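Local coordinates for protein PrgA (PDB 6Z9K) that extends far outside the enterococcal cell and provides surface exclusion against unwanted conjugation, here represented by its CAP domain, which carries a bound magnesium ion, at residues G12-N17 against K53-N58; E44-F49 against S166-L171; I103-D108 against N126-E131; N141-L146 against K219-D224. All coordinates share one frame; numbering follows the deposited sequence. Where two conformers were deposited one is given.

Contact 1: residues G12-N17 against K53-N58; sequences GHKGIN and KEDEKN
A salt bridge joins the N-terminal loop of the CAP-domain construct to the short helix 53-57, with Lys14 on the loop and Asp55 on the helix reaching toward each other from opposite directions. Lys14 NZ lies 2.6 Å from Asp55 OD2, a very short charged hydrogen bond that reaches the oxygen on its syn side, 19° out of the carboxylate plane. Asp55 OD1 is farther from the same nitrogen, at 3.2 Å, so the grip is uneven and falls mainly on one oxygen. Lysine suits the place because its long chain bridges most of the span between Lys14 CA and Asp55 CA, which are 10.8 Å apart. It runs extended as far as CE and bends only at its last torsion (chi4 58°), which turns the ammonium aside. Pro50 O takes a further bond from the ammonium, while Asp55 OD2 also accepts from Ser52 N, so both charged ends are held by more than the bridge. Tyr79 and Leu83 of helix 70-90 pack against the Lys14 side chain. Aspartate, short and itself buried, offers a carboxylate with little freedom to swing. Within the loop, His13 ND1 accepts from Gly15 N at 3.0 Å, the donor tilted 20° from the imidazole plane. Lys14 NZ reaches Gly12 O at 2.8 Å, in the carbonyl plane.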
loop_
_atom_site.group_PDB
_atom_site.type_symbol
_atom_site.label_atom_id
_atom_site.label_comp_id
_atom_site.label_asym_id
_atom_site.label_seq_id
_atom_site.Cartn_x
_atom_site.Cartn_y
_atom_site.Cartn_z
ATOM N N GLY A 12 -17.596 -9.179 -3.843
ATOM C CA GLY A 12 -16.509 -9.059 -2.851
ATOM C C GLY A 12 -15.181 -8.651 -3.476
ATOM O O GLY A 12 -14.221 -8.411 -2.728
ATOM N N HIS A 13 -15.103 -8.548 -4.803
ATOM C CA HIS A 13 -13.826 -8.280 -5.513
ATOM C C HIS A 13 -13.398 -6.877 -5.128
ATOM O O HIS A 13 -14.177 -5.937 -5.338
ATOM C CB HIS A 13 -13.947 -8.415 -7.038
ATOM C CG HIS A 13 -12.641 -8.434 -7.762
ATOM N ND1 HIS A 13 -11.828 -7.334 -7.819
ATOM C CD2 HIS A 13 -12.002 -9.395 -8.480
ATOM C CE1 HIS A 13 -10.741 -7.624 -8.539
ATOM N NE2 HIS A 13 -10.839 -8.880 -8.962
ATOM N N LYS A 14 -12.174 -6.733 -4.621
ATOM C CA LYS A 14 -11.725 -5.456 -3.996
ATOM C C LYS A 14 -10.903 -4.608 -4.963
ATOM O O LYS A 14 -10.391 -3.596 -4.544
ATOM C CB LYS A 14 -10.973 -5.790 -2.710
ATOM C CG LYS A 14 -11.923 -6.142 -1.575
ATOM C CD LYS A 14 -11.296 -6.886 -0.483
ATOM C CE LYS A 14 -12.276 -7.492 0.509
ATOM N NZ LYS A 14 -13.245 -8.413 -0.131
ATOM N N GLY A 15 -10.867 -4.971 -6.239
ATOM C CA GLY A 15 -10.128 -4.202 -7.250
ATOM C C GLY A 15 -10.564 -2.748 -7.248
ATOM O O GLY A 15 -11.771 -2.440 -7.067
ATOM N N ILE A 16 -9.610 -1.868 -7.451
ATOM C CA ILE A 16 -9.877 -0.422 -7.519
ATOM C C ILE A 16 -10.472 -0.100 -8.879
ATOM O O ILE A 16 -9.906 -0.507 -9.928
ATOM C CB ILE A 16 -8.608 0.378 -7.183
ATOM C CG1 ILE A 16 -8.186 0.048 -5.747
ATOM C CG2 ILE A 16 -8.860 1.866 -7.353
ATOM C CD1 ILE A 16 -6.783 0.421 -5.480
ATOM N N ASN A 17 -11.542 0.646 -8.873
ATOM C CA ASN A 17 -12.235 0.972 -10.151
ATOM C C ASN A 17 -11.608 2.220 -10.763
ATOM O O ASN A 17 -11.604 3.275 -10.097
ATOM C CB ASN A 17 -13.713 1.189 -9.890
ATOM C CG ASN A 17 -14.360 -0.041 -9.294
ATOM O OD1 ASN A 17 -14.250 -1.116 -9.889
ATOM N ND2 ASN A 17 -14.968 0.101 -8.120
ATOM N N LYS A 53 -18.950 -13.040 2.155
ATOM C CA LYS A 53 -19.262 -13.620 3.493
ATOM C C LYS A 53 -17.937 -13.943 4.191
ATOM O O LYS A 53 -17.863 -13.746 5.412
ATOM C CB LYS A 53 -20.267 -14.778 3.414
ATOM C CG LYS A 53 -21.706 -14.349 3.711
ATOM C CD LYS A 53 -22.808 -15.332 3.317
ATOM C CE LYS A 53 -22.787 -16.611 4.127
ATOM N NZ LYS A 53 -23.665 -17.646 3.525
ATOM N N GLU A 54 -16.891 -14.282 3.435
ATOM C CA GLU A 54 -15.526 -14.437 3.999
ATOM C C GLU A 54 -15.126 -13.147 4.740
ATOM O O GLU A 54 -14.548 -13.238 5.836
ATOM C CB GLU A 54 -14.554 -14.839 2.885
ATOM C CG GLU A 54 -13.073 -14.786 3.265
ATOM C CD GLU A 54 -12.603 -15.686 4.402
ATOM O OE1 GLU A 54 -13.447 -16.377 5.027
ATOM O OE2 GLU A 54 -11.373 -15.678 4.674
ATOM N N ASP A 55 -15.431 -11.970 4.195
ATOM C CA ASP A 55 -15.073 -10.678 4.836
ATOM C C ASP A 55 -15.835 -10.472 6.148
ATOM O O ASP A 55 -15.248 -9.934 7.090
ATOM C CB ASP A 55 -15.322 -9.496 3.910
ATOM C CG ASP A 55 -14.385 -9.450 2.720
ATOM O OD1 ASP A 55 -13.130 -9.449 2.921
ATOM O OD2 ASP A 55 -14.912 -9.381 1.609
ATOM N N GLU A 56 -17.094 -10.898 6.231
ATOM C CA GLU A 56 -17.879 -10.759 7.485
ATOM C C GLU A 56 -17.169 -11.539 8.598
ATOM O O GLU A 56 -17.072 -10.990 9.708
ATOM C CB GLU A 56 -19.330 -11.178 7.239
ATOM C CG GLU A 56 -20.025 -10.285 6.225
ATOM C CD GLU A 56 -20.342 -8.868 6.696
ATOM O OE1 GLU A 56 -20.043 -8.559 7.876
ATOM O OE2 GLU A 56 -20.915 -8.076 5.888
ATOM N N LYS A 57 -16.640 -12.732 8.301
ATOM C CA LYS A 57 -15.872 -13.579 9.259
ATOM C C LYS A 57 -14.551 -12.911 9.632
ATOM O O LYS A 57 -14.092 -13.090 10.753
ATOM C CB LYS A 57 -15.587 -14.963 8.668
ATOM C CG LYS A 57 -16.843 -15.712 8.238
ATOM C CD LYS A 57 -16.633 -17.148 7.801
ATOM C CE LYS A 57 -17.960 -17.866 7.624
ATOM N NZ LYS A 57 -17.798 -19.213 7.026
ATOM N N ASN A 58 -13.935 -12.180 8.706
ATOM C CA ASN A 58 -12.661 -11.468 8.980
ATOM C C ASN A 58 -12.902 -10.391 10.046
ATOM O O ASN A 58 -11.922 -9.875 10.577
ATOM C CB ASN A 58 -12.082 -10.904 7.683
ATOM C CG ASN A 58 -11.404 -11.963 6.841
ATOM O OD1 ASN A 58 -11.158 -13.061 7.316
ATOM N ND2 ASN A 58 -11.066 -11.643 5.610
#

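Contact 2: residues E44-F49 against S166-L171; sequences EMNKNF and SIRKML
The Phe49 ring and the Arg168 guanidinium are turned 63° apart and do not stack: Arg168 CD comes to the ring at its edge, near the ring plane, 3.8 Å from Phe49 CD1. At the guanidinium's own edge lies the backbone of Asn46. Arg168 NH1 donates to Asn46 O at 3.2 Å, with the oxygen almost in the guanidinium plane but the donor 36° above the carbonyl plane. Arg168 NH2 makes a weak bond to Asn46 OD1, 3.0 Å away but bent to 126°. Arginine suits this post on helix 160-176 because its chain, extended from CG to NE, carries a planar group with several N-H bonds out to the loop that follows helix 32-45. Asparagine suits the other side, offering a backbone and a side-chain oxygen to the guanidinium while its ND2 bonds back to Ala42 O. Tyr161 meets Phe49 edge-to-face. The firmer partners of the polar ends lie in the N-terminal loop: Arg168 NE donates to Lys14 O and NH2 to Gly15 O, while Asn46 OD1 accepts from Asn17 N. Buried and facing neutral oxygens, mostly of the backbone, the guanidinium probably has its positive charge shared among several carbonyl dipoles.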
loop_
_atom_site.group_PDB
_atom_site.type_symbol
_atom_site.label_atom_id
_atom_site.label_comp_id
_atom_site.label_asym_id
_atom_site.label_seq_id
_atom_site.Cartn_x
_atom_site.Cartn_y
_atom_site.Cartn_z
ATOM N N GLU A 44 -16.269 8.482 -5.809
ATOM C CA GLU A 44 -17.644 7.937 -5.795
ATOM C C GLU A 44 -17.640 6.439 -6.127
ATOM O O GLU A 44 -18.305 5.681 -5.436
ATOM C CB GLU A 44 -18.512 8.740 -6.770
ATOM C CG GLU A 44 -19.902 8.156 -6.990
ATOM C CD GLU A 44 -20.798 8.102 -5.762
ATOM O OE1 GLU A 44 -20.468 8.793 -4.771
ATOM O OE2 GLU A 44 -21.863 7.393 -5.813
ATOM N N MET A 45 -16.935 6.034 -7.176
ATOM C CA MET A 45 -16.983 4.667 -7.736
ATOM C C MET A 45 -16.194 3.707 -6.829
ATOM O O MET A 45 -16.312 2.495 -7.018
ATOM C CB MET A 45 -16.421 4.653 -9.164
ATOM C CG MET A 45 -17.335 5.370 -10.150
ATOM S SD MET A 45 -18.942 4.510 -10.292
ATOM C CE MET A 45 -20.059 5.719 -9.596
ATOM N N ASN A 46 -15.441 4.236 -5.856
ATOM C CA ASN A 46 -14.649 3.405 -4.918
ATOM C C ASN A 46 -15.018 3.670 -3.458
ATOM O O ASN A 46 -14.206 3.318 -2.569
ATOM C CB ASN A 46 -13.165 3.662 -5.150
ATOM C CG ASN A 46 -12.701 3.068 -6.455
ATOM O OD1 ASN A 46 -12.634 1.848 -6.588
ATOM N ND2 ASN A 46 -12.422 3.934 -7.431
ATOM N N LYS A 47 -16.187 4.211 -3.167
ATOM C CA LYS A 47 -16.510 4.596 -1.767
ATOM C C LYS A 47 -16.880 3.373 -0.924
ATOM O O LYS A 47 -16.685 3.470 0.302
ATOM C CB LYS A 47 -17.591 5.678 -1.748
ATOM C CG LYS A 47 -18.982 5.214 -2.102
ATOM C CD LYS A 47 -20.038 6.289 -2.021
ATOM C CE LYS A 47 -21.446 5.720 -1.976
ATOM N NZ LYS A 47 -22.425 6.815 -2.193
ATOM N N ASN A 48 -17.410 2.313 -1.530
ATOM C CA ASN A 48 -17.962 1.128 -0.829
ATOM C C ASN A 48 -16.862 0.082 -0.789
ATOM O O ASN A 48 -16.321 -0.215 -1.821
ATOM C CB ASN A 48 -19.225 0.585 -1.486
ATOM C CG ASN A 48 -20.332 1.622 -1.460
ATOM O OD1 ASN A 48 -20.703 2.182 -2.490
ATOM N ND2 ASN A 48 -20.764 1.988 -0.267
ATOM N N PHE A 49 -16.486 -0.386 0.386
ATOM C CA PHE A 49 -15.579 -1.554 0.530
ATOM C C PHE A 49 -16.309 -2.822 0.112
ATOM O O PHE A 49 -17.279 -3.242 0.773
ATOM C CB PHE A 49 -15.086 -1.672 1.960
ATOM C CG PHE A 49 -14.027 -2.724 2.132
ATOM C CD1 PHE A 49 -12.844 -2.665 1.425
ATOM C CD2 PHE A 49 -14.199 -3.745 3.043
ATOM C CE1 PHE A 49 -11.863 -3.632 1.584
ATOM C CE2 PHE A 49 -13.212 -4.698 3.214
ATOM C CZ PHE A 49 -12.058 -4.644 2.475
ATOM N N SER A 166 -9.037 -0.437 5.542
ATOM C CA SER A 166 -8.197 0.775 5.684
ATOM C C SER A 166 -7.190 0.854 4.538
ATOM O O SER A 166 -6.924 1.937 4.018
ATOM C CB SER A 166 -7.500 0.699 7.025
ATOM O OG SER A 166 -8.447 0.794 8.103
ATOM N N ILE A 167 -6.567 -0.267 4.223
ATOM C CA ILE A 167 -5.549 -0.299 3.148
ATOM C C ILE A 167 -6.201 0.076 1.827
ATOM O O ILE A 167 -5.611 0.898 1.073
ATOM C CB ILE A 167 -4.800 -1.638 3.120
ATOM C CG1 ILE A 167 -3.886 -1.760 4.337
ATOM C CG2 ILE A 167 -4.086 -1.782 1.786
ATOM C CD1 ILE A 167 -3.373 -3.138 4.554
ATOM N N ARG A 168 -7.364 -0.474 1.513
ATOM C CA ARG A 168 -7.951 -0.117 0.208
ATOM C C ARG A 168 -8.301 1.376 0.221
ATOM O O ARG A 168 -8.112 2.019 -0.802
ATOM C CB ARG A 168 -9.169 -0.979 -0.090
ATOM C CG ARG A 168 -9.683 -0.751 -1.506
ATOM C CD ARG A 168 -10.991 -1.512 -1.705
ATOM N NE ARG A 168 -11.475 -1.436 -3.079
ATOM C CZ ARG A 168 -12.270 -0.499 -3.581
ATOM N NH1 ARG A 168 -12.735 0.473 -2.849
ATOM N NH2 ARG A 168 -12.652 -0.562 -4.848
ATOM N N LYS A 169 -8.847 1.916 1.296
ATOM C CA LYS A 169 -9.258 3.337 1.392
ATOM C C LYS A 169 -8.003 4.189 1.219
ATOM O O LYS A 169 -8.042 5.197 0.513
ATOM C CB LYS A 169 -9.948 3.636 2.735
ATOM C CG LYS A 169 -10.543 5.033 2.781
ATOM C CD LYS A 169 -11.380 5.232 4.012
ATOM C CE LYS A 169 -11.600 6.700 4.324
ATOM N NZ LYS A 169 -12.096 6.896 5.727
ATOM N N MET A 170 -6.912 3.800 1.876
ATOM C CA MET A 170 -5.619 4.510 1.730
ATOM C C MET A 170 -5.161 4.522 0.274
ATOM O O MET A 170 -4.784 5.590 -0.233
ATOM C CB MET A 170 -4.562 3.867 2.640
ATOM C CG MET A 170 -3.208 4.464 2.475
ATOM S SD MET A 170 -2.002 3.509 3.416
ATOM C CE MET A 170 -3.095 2.357 4.218
ATOM N N LEU A 171 -5.211 3.397 -0.427
ATOM C CA LEU A 171 -4.778 3.395 -1.842
ATOM C C LEU A 171 -5.704 4.274 -2.667
ATOM O O LEU A 171 -5.207 4.969 -3.538
ATOM C CB LEU A 171 -4.755 1.954 -2.376
ATOM C CG LEU A 171 -3.675 1.044 -1.783
ATOM C CD1 LEU A 171 -3.865 -0.400 -2.234
ATOM C CD2 LEU A 171 -2.283 1.560 -2.118
#

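Contact 3: residues I103-D108 against N126-E131; sequences IKFAWD and NKAAKE
Phe105 lays its ring obliquely against the backbone of helix 122-132, with CE1 3.5 Å from Ala129 CA and 3.8 Å from Ala128 C. The ring swings out to that helix because CG stands opposite the backbone N (chi1 -180°). Small residues suit the facing positions: the methyl of Ala129 lies 4.0 Å from Phe105 CE1, and that of Ala128 touches Asp108 CB at 3.9 Å, which lets the backbones draw close. Phe134 stacks on the same ring, and Tyr143 meets it edge-to-face. Beside the ring the contact turns polar. Lys104 NZ bridges to Asp108 OD2 at 3.2 Å, and Asn132 bonds to both charged groups. A water donates to Asp108 OD2 and to Glu131 OE1, linking two carboxylates that do not touch; Glu131 OE1 also bonds Tyr112 OH. With 148° between their directions and 9.0 Å between their axes, the short segments form an antiparallel helix pair flanking the three-stranded sheet within the alpha-beta-alpha sandwich of the CAP domain.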
loop_
_atom_site.group_PDB
_atom_site.type_symbol
_atom_site.label_atom_id
_atom_site.label_comp_id
_atom_site.label_asym_id
_atom_site.label_seq_id
_atom_site.Cartn_x
_atom_site.Cartn_y
_atom_site.Cartn_z
ATOM N N ILE A 103 9.314 -7.621 3.093
ATOM C CA ILE A 103 8.582 -7.693 4.395
ATOM C C ILE A 103 9.520 -7.256 5.519
ATOM O O ILE A 103 9.157 -6.418 6.333
ATOM C CB ILE A 103 8.020 -9.093 4.582
ATOM C CG1 ILE A 103 6.948 -9.349 3.527
ATOM C CG2 ILE A 103 7.460 -9.291 5.980
ATOM C CD1 ILE A 103 6.512 -10.811 3.511
ATOM N N LYS A 104 10.713 -7.807 5.561
ATOM C CA LYS A 104 11.651 -7.511 6.676
ATOM C C LYS A 104 11.995 -6.036 6.630
ATOM O O LYS A 104 12.067 -5.413 7.703
ATOM C CB LYS A 104 12.927 -8.362 6.614
ATOM C CG LYS A 104 13.922 -8.090 7.741
ATOM C CD LYS A 104 15.117 -8.973 7.647
ATOM C CE LYS A 104 16.217 -8.626 8.622
ATOM N NZ LYS A 104 16.799 -7.272 8.405
ATOM N N PHE A 105 12.233 -5.485 5.453
ATOM C CA PHE A 105 12.607 -4.071 5.321
ATOM C C PHE A 105 11.444 -3.245 5.850
ATOM O O PHE A 105 11.650 -2.312 6.700
ATOM C CB PHE A 105 12.963 -3.744 3.875
ATOM C CG PHE A 105 13.375 -2.338 3.566
ATOM C CD1 PHE A 105 13.880 -1.449 4.511
ATOM C CD2 PHE A 105 13.319 -1.940 2.240
ATOM C CE1 PHE A 105 14.304 -0.193 4.140
ATOM C CE2 PHE A 105 13.723 -0.676 1.883
ATOM C CZ PHE A 105 14.203 0.192 2.823
ATOM N N ALA A 106 10.226 -3.534 5.381
ATOM C CA ALA A 106 9.062 -2.743 5.834
ATOM C C ALA A 106 8.891 -2.785 7.365
ATOM O O ALA A 106 8.619 -1.731 8.006
ATOM C CB ALA A 106 7.798 -3.247 5.179
ATOM N N TRP A 107 9.041 -3.972 7.974
ATOM C CA TRP A 107 8.804 -4.121 9.430
ATOM C C TRP A 107 9.947 -3.454 10.203
ATOM O O TRP A 107 9.682 -2.975 11.332
ATOM C CB TRP A 107 8.509 -5.584 9.787
ATOM C CG TRP A 107 7.102 -5.899 9.380
ATOM C CD1 TRP A 107 6.705 -6.480 8.201
ATOM C CD2 TRP A 107 5.894 -5.553 10.084
ATOM N NE1 TRP A 107 5.336 -6.569 8.158
ATOM C CE2 TRP A 107 4.814 -5.988 9.291
ATOM C CE3 TRP A 107 5.618 -4.954 11.316
ATOM C CZ2 TRP A 107 3.483 -5.844 9.706
ATOM C CZ3 TRP A 107 4.306 -4.783 11.703
ATOM C CH2 TRP A 107 3.256 -5.246 10.918
ATOM N N ASP A 108 11.167 -3.431 9.662
ATOM C CA ASP A 108 12.257 -2.659 10.289
ATOM C C ASP A 108 11.893 -1.164 10.282
ATOM O O ASP A 108 12.097 -0.482 11.332
ATOM C CB ASP A 108 13.605 -2.990 9.684
ATOM C CG ASP A 108 14.183 -4.314 10.112
ATOM O OD1 ASP A 108 13.587 -4.978 11.023
ATOM O OD2 ASP A 108 15.202 -4.691 9.514
ATOM N N ASN A 126 16.083 5.481 6.847
ATOM C CA ASN A 126 17.489 5.298 6.443
ATOM C C ASN A 126 18.223 4.293 7.336
ATOM O O ASN A 126 19.046 3.546 6.805
ATOM C CB ASN A 126 18.182 6.637 6.401
ATOM C CG ASN A 126 17.712 7.431 5.200
ATOM O OD1 ASN A 126 17.755 6.917 4.092
ATOM N ND2 ASN A 126 17.261 8.670 5.398
ATOM N N LYS A 127 17.873 4.236 8.608
ATOM C CA LYS A 127 18.520 3.233 9.482
ATOM C C LYS A 127 18.102 1.834 9.012
ATOM O O LYS A 127 18.950 0.915 8.913
ATOM C CB LYS A 127 18.118 3.446 10.932
ATOM C CG LYS A 127 18.769 2.524 11.945
ATOM C CD LYS A 127 18.265 2.784 13.364
ATOM C CE LYS A 127 19.183 2.227 14.426
ATOM N NZ LYS A 127 19.205 0.737 14.498
ATOM N N ALA A 128 16.832 1.620 8.794
ATOM C CA ALA A 128 16.297 0.355 8.265
ATOM C C ALA A 128 16.950 0.059 6.910
ATOM O O ALA A 128 17.290 -1.080 6.629
ATOM C CB ALA A 128 14.789 0.403 8.157
ATOM N N ALA A 129 17.046 1.065 6.055
ATOM C CA ALA A 129 17.616 0.854 4.714
ATOM C C ALA A 129 19.035 0.325 4.874
ATOM O O ALA A 129 19.373 -0.740 4.313
ATOM C CB ALA A 129 17.565 2.140 3.947
ATOM N N LYS A 130 19.849 0.983 5.677
ATOM C CA LYS A 130 21.259 0.569 5.783
ATOM C C LYS A 130 21.337 -0.883 6.289
ATOM O O LYS A 130 22.093 -1.714 5.736
ATOM C CB LYS A 130 21.998 1.504 6.716
ATOM C CG LYS A 130 23.441 1.056 6.919
ATOM C CD LYS A 130 24.151 1.786 7.996
ATOM C CE LYS A 130 25.518 1.153 8.268
ATOM N NZ LYS A 130 26.594 1.847 7.531
ATOM N N GLU A 131 20.525 -1.229 7.296
ATOM C CA GLU A 131 20.616 -2.568 7.905
ATOM C C GLU A 131 20.107 -3.647 6.962
ATOM O O GLU A 131 20.486 -4.828 7.159
ATOM C CB GLU A 131 19.814 -2.581 9.178
ATOM C CG GLU A 131 20.471 -1.742 10.247
ATOM C CD GLU A 131 19.633 -1.576 11.508
ATOM O OE1 GLU A 131 18.702 -2.378 11.730
ATOM O OE2 GLU A 131 19.994 -0.679 12.298
HETATM O O HOH W 1 19.018 -6.572 9.699
HETATM O O HOH W 2 17.646 -4.713 10.930
#

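Contact 4: residues N141-L146 against K219-D224; sequences NYYENL and KEKLED
Tyr143 and Lys221 run alongside each other, head to tail, where the lead-in to strand 144-148 of the CAP-domain sheet passes the 3-10 turn 219-221. The phenol reaches along the base of the lysine, meeting it obliquely: Tyr143 CE1 is 3.8 Å from Lys221 CB, and OH is 3.7 Å from that same carbon. Tyrosine fits because its ring packs on aliphatic carbons while its hydroxyl bonds to Lys135 O; Lys221 O merely lies near it. The bend of the lysine at chi2 (-61°) brings CE to 4.1 Å from Tyr142 CB. Its methylenes thus serve as the apolar surface. Strand 144-148 goes on to Leu146, a residue of the magnesium site that includes His185. An Asx turn at Asn141 shapes the entry to the strand, its OD1 accepting from Tyr143 N, above the carbonyl plane, and from Glu144 N. Asn141 ND2 returns a straight bond to Glu144 O, 3.0 Å long, on a lone pair of that oxygen.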
loop_
_atom_site.group_PDB
_atom_site.type_symbol
_atom_site.label_atom_id
_atom_site.label_comp_id
_atom_site.label_asym_id
_atom_site.label_seq_id
_atom_site.Cartn_x
_atom_site.Cartn_y
_atom_site.Cartn_z
ATOM N N ASN A 141 13.077 10.694 2.112
ATOM C CA ASN A 141 12.330 9.422 2.095
ATOM C C ASN A 141 12.006 9.076 0.631
ATOM O O ASN A 141 11.144 9.706 0.053
ATOM C CB ASN A 141 11.031 9.572 2.869
ATOM C CG ASN A 141 10.037 8.531 2.454
ATOM O OD1 ASN A 141 10.389 7.356 2.337
ATOM N ND2 ASN A 141 8.803 8.966 2.240
ATOM N N TYR A 142 12.647 8.062 0.065
ATOM C CA TYR A 142 12.220 7.538 -1.249
ATOM C C TYR A 142 11.760 6.096 -1.118
ATOM O O TYR A 142 11.749 5.415 -2.141
ATOM C CB TYR A 142 13.330 7.548 -2.293
ATOM C CG TYR A 142 13.913 8.910 -2.506
ATOM C CD1 TYR A 142 13.090 10.031 -2.574
ATOM C CD2 TYR A 142 15.270 9.059 -2.646
ATOM C CE1 TYR A 142 13.633 11.305 -2.733
ATOM C CE2 TYR A 142 15.815 10.316 -2.892
ATOM C CZ TYR A 142 14.999 11.437 -2.875
ATOM O OH TYR A 142 15.552 12.688 -3.055
ATOM N N TYR A 143 11.294 5.653 0.037
ATOM C CA TYR A 143 10.873 4.255 0.225
ATOM C C TYR A 143 9.413 4.129 0.666
ATOM O O TYR A 143 8.830 3.096 0.397
ATOM C CB TYR A 143 11.762 3.599 1.280
ATOM C CG TYR A 143 13.169 3.346 0.813
ATOM C CD1 TYR A 143 13.440 2.395 -0.143
ATOM C CD2 TYR A 143 14.246 4.079 1.336
ATOM C CE1 TYR A 143 14.720 2.150 -0.588
ATOM C CE2 TYR A 143 15.539 3.824 0.918
ATOM C CZ TYR A 143 15.784 2.845 -0.032
ATOM O OH TYR A 143 17.049 2.585 -0.452
ATOM N N GLU A 144 8.894 5.123 1.412
ATOM C CA GLU A 144 7.636 4.962 2.158
ATOM C C GLU A 144 6.498 5.845 1.646
ATOM O O GLU A 144 6.678 7.058 1.423
ATOM C CB GLU A 144 7.932 5.266 3.637
ATOM C CG GLU A 144 6.703 5.264 4.525
ATOM C CD GLU A 144 7.068 5.508 5.981
ATOM O OE1 GLU A 144 7.138 6.673 6.372
ATOM O OE2 GLU A 144 7.356 4.492 6.635
ATOM N N ASN A 145 5.311 5.253 1.534
ATOM C CA ASN A 145 4.002 5.953 1.480
ATOM C C ASN A 145 3.297 5.607 2.795
ATOM O O ASN A 145 3.092 4.451 3.083
ATOM C CB ASN A 145 3.245 5.568 0.212
ATOM C CG ASN A 145 3.899 6.152 -1.016
ATOM O OD1 ASN A 145 3.762 7.356 -1.282
ATOM N ND2 ASN A 145 4.618 5.322 -1.776
ATOM N N LEU A 146 2.962 6.624 3.569
ATOM C CA LEU A 146 2.484 6.433 4.944
ATOM C C LEU A 146 1.017 6.850 5.043
ATOM O O LEU A 146 0.680 7.933 4.624
ATOM C CB LEU A 146 3.382 7.291 5.849
ATOM C CG LEU A 146 3.199 7.232 7.342
ATOM C CD1 LEU A 146 3.461 5.838 7.877
ATOM C CD2 LEU A 146 4.130 8.254 7.982
ATOM N N LYS A 219 15.302 -2.543 -7.862
ATOM C CA LYS A 219 16.593 -3.153 -7.469
ATOM C C LYS A 219 17.685 -2.087 -7.466
ATOM O O LYS A 219 18.727 -2.302 -6.804
ATOM C CB LYS A 219 16.924 -4.350 -8.333
ATOM C CG LYS A 219 17.329 -4.086 -9.748
ATOM C CD LYS A 219 17.377 -5.423 -10.551
ATOM C CE LYS A 219 16.232 -6.353 -10.206
ATOM N NZ LYS A 219 16.059 -7.474 -11.161
ATOM N N GLU A 220 17.471 -0.959 -8.124
ATOM C CA GLU A 220 18.493 0.136 -8.132
ATOM C C GLU A 220 18.628 0.784 -6.749
ATOM O O GLU A 220 19.622 1.475 -6.562
ATOM C CB GLU A 220 18.072 1.215 -9.111
ATOM C CG GLU A 220 17.895 0.672 -10.523
ATOM C CD GLU A 220 16.557 0.024 -10.874
ATOM O OE1 GLU A 220 15.625 0.041 -10.025
ATOM O OE2 GLU A 220 16.500 -0.511 -12.010
ATOM N N LYS A 221 17.731 0.521 -5.796
ATOM C CA LYS A 221 17.855 1.065 -4.425
ATOM C C LYS A 221 18.770 0.224 -3.554
ATOM O O LYS A 221 19.079 0.651 -2.438
ATOM C CB LYS A 221 16.478 1.130 -3.760
ATOM C CG LYS A 221 15.553 2.153 -4.364
ATOM C CD LYS A 221 16.164 3.522 -4.220
ATOM C CE LYS A 221 15.260 4.709 -4.462
ATOM N NZ LYS A 221 14.953 4.853 -5.885
ATOM N N LEU A 222 19.165 -0.961 -3.980
ATOM C CA LEU A 222 20.045 -1.823 -3.158
ATOM C C LEU A 222 21.474 -1.382 -3.402
ATOM O O LEU A 222 21.834 -1.075 -4.566
ATOM C CB LEU A 222 19.900 -3.301 -3.538
ATOM C CG LEU A 222 18.623 -4.007 -3.106
ATOM C CD1 LEU A 222 18.506 -5.311 -3.865
ATOM C CD2 LEU A 222 18.611 -4.272 -1.615
ATOM N N GLU A 223 22.306 -1.450 -2.366
ATOM C CA GLU A 223 23.757 -1.290 -2.599
ATOM C C GLU A 223 24.236 -2.406 -3.538
ATOM O O GLU A 223 23.595 -3.430 -3.619
ATOM C CB GLU A 223 24.538 -1.364 -1.287
ATOM C CG GLU A 223 24.117 -0.321 -0.313
ATOM C CD GLU A 223 24.643 1.078 -0.583
ATOM O OE1 GLU A 223 25.136 1.311 -1.716
ATOM O OE2 GLU A 223 24.542 1.962 0.351
ATOM N N ASP A 224 25.323 -2.193 -4.257
ATOM C CA ASP A 224 25.781 -3.140 -5.311
ATOM C C ASP A 224 26.054 -4.562 -4.771
ATOM O O ASP A 224 25.814 -5.547 -5.509
ATOM C CB ASP A 224 27.041 -2.628 -5.984
ATOM C CG ASP A 224 26.839 -1.372 -6.836
ATOM O OD1 ASP A 224 25.690 -1.077 -7.220
ATOM O OD2 ASP A 224 27.839 -0.743 -7.127
#

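How the contacts relate
From the N terminus, segment 12-17 leads into the first loop, which contact 1 closes at helix 53-57. Segment 44-49 lies inside that loop, yet its partner on helix 160-176 comes much later, so contacts 1 and 2 cross; they also touch, and together bind the N-terminal loop to two helical regions. Contact 3 closes a short loop between helices 100-112 and 122-132, nested wholly within the long one closed by contact 2. Contact 4 opens just after it, crosses contact 2, and ties the start of strand 144-148 to the loop after strand 211-217. Contacts 3 and 4 touch through Phe105, Ala129 and Tyr143, on the opposite side of the chain's centre from contacts 1 and 2.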